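Local coordinates for protein probable glucarate dehydratase (Mycobacterium smegmatis str. MC2 155, PDB 3VDG) that probably acts as a glucarate dehydratase, a metal-dependent lyase of the enolase superfamily that would remove water from an acid sugar, at residues 330-342 against 355-367. Residues are numbered along the deposited sequence; the frame is centred on the assembly and turned at random.
Sequences AGICDTFGLGLSM and MVHLAAATPNLTY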
loop_
_atom_site.group_PDB
_atom_site.type_symbol
_atom_site.label_atom_id
_atom_site.label_comp_id
_atom_site.label_asym_id
_atom_site.label_seq_id
_atom_site.Cartn_x
_atom_site.Cartn_y
_atom_site.Cartn_z
ATOM N N ALA A 330 5.544 -0.053 -3.875
ATOM C CA ALA A 330 5.230 -0.246 -5.291
ATOM C C ALA A 330 4.072 0.648 -5.715
ATOM O O ALA A 330 4.109 1.229 -6.795
ATOM C CB ALA A 330 4.908 -1.721 -5.599
ATOM N N GLY A 331 3.044 0.734 -4.871
ATOM C CA GLY A 331 1.871 1.564 -5.155
ATOM C C GLY A 331 2.218 3.050 -5.133
ATOM O O GLY A 331 1.701 3.825 -5.922
ATOM N N ILE A 332 3.115 3.454 -4.249
ATOM C CA ILE A 332 3.550 4.852 -4.239
ATOM C C ILE A 332 4.296 5.179 -5.537
ATOM O O ILE A 332 4.055 6.208 -6.155
ATOM C CB ILE A 332 4.455 5.169 -3.031
ATOM C CG1 ILE A 332 3.666 5.089 -1.725
ATOM C CG2 ILE A 332 5.072 6.548 -3.186
ATOM C CD1 ILE A 332 4.555 5.005 -0.485
ATOM N N CYS A 333 5.207 4.298 -5.947
ATOM C CA CYS A 333 5.933 4.483 -7.210
ATOM C C CYS A 333 4.976 4.592 -8.392
ATOM O O CYS A 333 5.102 5.496 -9.231
ATOM C CB CYS A 333 6.932 3.344 -7.452
ATOM S SG CYS A 333 8.343 3.468 -6.320
ATOM N N ASP A 334 4.022 3.674 -8.464
ATOM C CA ASP A 334 3.029 3.718 -9.539
ATOM C C ASP A 334 2.290 5.057 -9.522
ATOM O O ASP A 334 2.113 5.688 -10.553
ATOM C CB ASP A 334 2.028 2.580 -9.389
ATOM C CG ASP A 334 1.221 2.347 -10.668
ATOM O OD1 ASP A 334 1.750 2.606 -11.762
ATOM O OD2 ASP A 334 0.055 1.926 -10.583
ATOM N N THR A 335 1.879 5.498 -8.341
ATOM C CA THR A 335 1.106 6.742 -8.217
ATOM C C THR A 335 1.918 7.963 -8.655
ATOM O O THR A 335 1.404 8.853 -9.319
ATOM C CB THR A 335 0.659 6.940 -6.756
ATOM O OG1 THR A 335 -0.202 5.861 -6.397
ATOM C CG2 THR A 335 -0.084 8.265 -6.560
ATOM N N PHE A 336 3.180 8.014 -8.259
ATOM C CA PHE A 336 3.998 9.195 -8.532
ATOM C C PHE A 336 4.840 9.076 -9.807
ATOM O O PHE A 336 5.727 9.886 -10.055
ATOM C CB PHE A 336 4.851 9.534 -7.314
ATOM C CG PHE A 336 4.059 10.161 -6.209
ATOM C CD1 PHE A 336 3.330 9.370 -5.329
ATOM C CD2 PHE A 336 4.005 11.552 -6.073
ATOM C CE1 PHE A 336 2.557 9.948 -4.325
ATOM C CE2 PHE A 336 3.248 12.135 -5.064
ATOM C CZ PHE A 336 2.517 11.332 -4.191
ATOM N N GLY A 337 4.562 8.062 -10.612
ATOM C CA GLY A 337 5.191 7.932 -11.929
ATOM C C GLY A 337 6.633 7.466 -11.912
ATOM O O GLY A 337 7.400 7.769 -12.833
ATOM N N LEU A 338 7.003 6.699 -10.888
ATOM C CA LEU A 338 8.357 6.145 -10.784
ATOM C C LEU A 338 8.370 4.678 -11.194
ATOM O O LEU A 338 7.437 3.926 -10.868
ATOM C CB LEU A 338 8.831 6.242 -9.329
ATOM C CG LEU A 338 8.866 7.644 -8.706
ATOM C CD1 LEU A 338 9.239 7.551 -7.231
ATOM C CD2 LEU A 338 9.846 8.530 -9.457
ATOM N N GLY A 339 9.422 4.250 -11.883
ATOM C CA GLY A 339 9.561 2.835 -12.221
ATOM C C GLY A 339 9.997 2.070 -10.973
ATOM O O GLY A 339 10.411 2.669 -9.971
ATOM N N LEU A 340 9.914 0.747 -11.029
ATOM C CA LEU A 340 10.207 -0.082 -9.841
ATOM C C LEU A 340 11.054 -1.273 -10.228
ATOM O O LEU A 340 10.716 -2.009 -11.153
ATOM C CB LEU A 340 8.914 -0.587 -9.195
ATOM C CG LEU A 340 9.119 -1.413 -7.906
ATOM C CD1 LEU A 340 9.553 -0.493 -6.769
ATOM C CD2 LEU A 340 7.820 -2.123 -7.543
ATOM N N SER A 341 12.159 -1.464 -9.521
ATOM C CA SER A 341 13.003 -2.621 -9.761
ATOM C C SER A 341 13.257 -3.244 -8.385
ATOM O O SER A 341 12.533 -2.935 -7.422
ATOM C CB SER A 341 14.305 -2.163 -10.458
ATOM O OG SER A 341 15.121 -3.271 -10.841
ATOM N N MET A 342 14.262 -4.104 -8.273
ATOM C CA MET A 342 14.596 -4.691 -6.967
ATOM C C MET A 342 16.104 -4.849 -6.760
ATOM O O MET A 342 16.825 -5.347 -7.635
ATOM C CB MET A 342 13.888 -6.039 -6.761
ATOM C CG MET A 342 14.042 -6.601 -5.353
ATOM S SD MET A 342 13.273 -8.235 -5.144
ATOM C CE MET A 342 11.541 -7.872 -5.454
ATOM N N MET A 355 11.493 -12.690 -2.117
ATOM C CA MET A 355 11.661 -11.799 -3.261
ATOM C C MET A 355 10.775 -12.274 -4.414
ATOM O O MET A 355 10.140 -11.478 -5.090
ATOM C CB MET A 355 13.148 -11.762 -3.725
ATOM C CG MET A 355 14.152 -11.156 -2.721
ATOM S SD MET A 355 15.886 -11.641 -3.026
ATOM C CE MET A 355 16.226 -10.638 -4.477
ATOM N N VAL A 356 10.726 -13.582 -4.638
ATOM C CA VAL A 356 9.963 -14.104 -5.761
ATOM C C VAL A 356 8.449 -13.908 -5.526
ATOM O O VAL A 356 7.745 -13.456 -6.408
ATOM C CB VAL A 356 10.300 -15.589 -6.037
ATOM C CG1 VAL A 356 9.275 -16.200 -6.991
ATOM C CG2 VAL A 356 11.727 -15.714 -6.579
ATOM N N HIS A 357 7.952 -14.209 -4.331
ATOM C CA HIS A 357 6.518 -13.993 -4.068
ATOM C C HIS A 357 6.137 -12.536 -4.196
ATOM O O HIS A 357 5.089 -12.204 -4.756
ATOM C CB HIS A 357 6.108 -14.521 -2.694
ATOM C CG HIS A 357 5.921 -16.018 -2.646
ATOM N ND1 HIS A 357 4.819 -16.632 -3.134
ATOM C CD2 HIS A 357 6.735 -17.024 -2.125
ATOM C CE1 HIS A 357 4.932 -17.967 -2.952
ATOM N NE2 HIS A 357 6.100 -18.205 -2.324
ATOM N N LEU A 358 6.973 -11.656 -3.668
ATOM C CA LEU A 358 6.750 -10.216 -3.774
ATOM C C LEU A 358 6.703 -9.754 -5.235
ATOM O O LEU A 358 5.734 -9.135 -5.671
ATOM C CB LEU A 358 7.848 -9.456 -3.008
ATOM C CG LEU A 358 7.857 -7.926 -3.168
ATOM C CD1 LEU A 358 6.528 -7.318 -2.691
ATOM C CD2 LEU A 358 9.049 -7.321 -2.410
ATOM N N ALA A 359 7.739 -10.069 -6.002
ATOM C CA ALA A 359 7.779 -9.633 -7.397
ATOM C C ALA A 359 6.637 -10.255 -8.216
ATOM O O ALA A 359 6.094 -9.613 -9.094
ATOM C CB ALA A 359 9.117 -9.987 -8.012
ATOM N N ALA A 360 6.279 -11.506 -7.930
ATOM C CA ALA A 360 5.197 -12.147 -8.671
ATOM C C ALA A 360 3.875 -11.384 -8.512
ATOM O O ALA A 360 3.080 -11.320 -9.457
ATOM C CB ALA A 360 5.036 -13.594 -8.239
ATOM N N ALA A 361 3.649 -10.820 -7.321
ATOM C CA ALA A 361 2.394 -10.141 -6.960
ATOM C C ALA A 361 2.376 -8.639 -7.234
ATOM O O ALA A 361 1.420 -7.946 -6.889
ATOM C CB ALA A 361 2.074 -10.394 -5.485
ATOM N N THR A 362 3.439 -8.118 -7.830
ATOM C CA THR A 362 3.547 -6.671 -8.019
ATOM C C THR A 362 3.364 -6.326 -9.495
ATOM O O THR A 362 4.247 -6.570 -10.303
ATOM C CB THR A 362 4.910 -6.169 -7.518
ATOM O OG1 THR A 362 5.039 -6.505 -6.135
ATOM C CG2 THR A 362 5.016 -4.638 -7.663
ATOM N N PRO A 363 2.209 -5.747 -9.848
ATOM C CA PRO A 363 1.935 -5.503 -11.273
ATOM C C PRO A 363 3.025 -4.649 -11.937
ATOM O O PRO A 363 3.450 -4.954 -13.052
ATOM C CB PRO A 363 0.574 -4.767 -11.263
ATOM C CG PRO A 363 -0.022 -5.083 -9.929
ATOM C CD PRO A 363 1.111 -5.308 -8.968
ATOM N N ASN A 364 3.495 -3.604 -11.252
ATOM C CA ASN A 364 4.439 -2.653 -11.882
ATOM C C ASN A 364 5.926 -2.992 -11.669
ATOM O O ASN A 364 6.802 -2.169 -11.957
ATOM C CB ASN A 364 4.151 -1.194 -11.462
ATOM C CG ASN A 364 4.213 -0.995 -9.947
ATOM O OD1 ASN A 364 3.791 -1.862 -9.193
ATOM N ND2 ASN A 364 4.724 0.162 -9.499
ATOM N N LEU A 365 6.226 -4.184 -11.158
ATOM C CA LEU A 365 7.638 -4.600 -11.061
ATOM C C LEU A 365 7.965 -5.377 -12.313
ATOM O O LEU A 365 7.839 -6.599 -12.334
ATOM C CB LEU A 365 7.924 -5.451 -9.821
ATOM C CG LEU A 365 9.383 -5.317 -9.335
ATOM C CD1 LEU A 365 9.613 -5.991 -7.990
ATOM C CD2 LEU A 365 10.372 -5.837 -10.370
ATOM N N THR A 366 8.361 -4.655 -13.361
ATOM C CA THR A 366 8.571 -5.259 -14.670
ATOM C C THR A 366 10.051 -5.375 -15.061
ATOM O O THR A 366 10.392 -6.180 -15.928
ATOM C CB THR A 366 7.801 -4.481 -15.753
ATOM O OG1 THR A 366 8.115 -3.086 -15.640
ATOM C CG2 THR A 366 6.295 -4.679 -15.554
ATOM N N TYR A 367 10.919 -4.584 -14.428
ATOM C CA TYR A 367 12.363 -4.764 -14.589
ATOM C C TYR A 367 12.813 -6.081 -13.976
ATOM O O TYR A 367 12.266 -6.535 -12.970
ATOM C CB TYR A 367 13.147 -3.633 -13.915
ATOM C CG TYR A 367 13.040 -2.287 -14.586
ATOM C CD1 TYR A 367 13.571 -2.071 -15.856
ATOM C CD2 TYR A 367 12.417 -1.228 -13.949
ATOM C CE1 TYR A 367 13.467 -0.834 -16.476
ATOM C CE2 TYR A 367 12.328 0.014 -14.549
ATOM C CZ TYR A 367 12.856 0.206 -15.809
ATOM O OH TYR A 367 12.749 1.437 -16.398
HETATM O O HOH W 1 5.878 1.884 -11.419
HETATM O O HOH W 2 7.994 -0.137 -13.004
#
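With chi1 at 58°, the side-chain amide of N364 sits between its own backbone N and carbonyl carbon, and this brings the amide group up to the last turns of helix 323-336, where ND2 donates to A330 O at 3.0 Å. The N-H...O bond is moderately bent, and ND2 lies 36° out of the carbonyl plane, off the lone pairs. D334 N reaches the same oxygen from the opposite face, so A330 O accepts both the helical bond and the one from N364. ND2 also passes 3.6 Å from D334 CB and donates to a water that bonds L338 O; a second water links L340 N to N364 O. N364 is the third residue of the type I turn T362-L365, which thus meets both the helix and the start of strand 339-342 through polar groups.

In the (beta/alpha)-barrel of the enolase superfamily, that strand runs parallel to strand 312-315, and the contact joins it to helix 349-360, which follows, and the loop beyond. The segment axes of strand 339-342 and helix 355-360 run nearly antiparallel at 163°, as expected of consecutive barrel elements, and approach to 10.7 Å, a spacing filled by side chains. M342 extends through chi1 and chi2, then bends at chi3, which lays SD 3.8 Å from M355 CB and puts CE against L365 CD1, with L358 CD2 and A359 CB also beside it. The L340 side chain crosses those of T362 and L365 at about right angles, its CD2 resting on T362 CG2 and L365 CG, and T362 CG2 lies 3.6 Å from A330 CB. L340 O, buried without a hydrogen-bonding partner, faces the Y367 ring edge, 3.4 Å from CD2. Y367 CB packs on S341, whose OG bonds Y267 OH, while the rings of Y367 and Y267 meet edge-to-face.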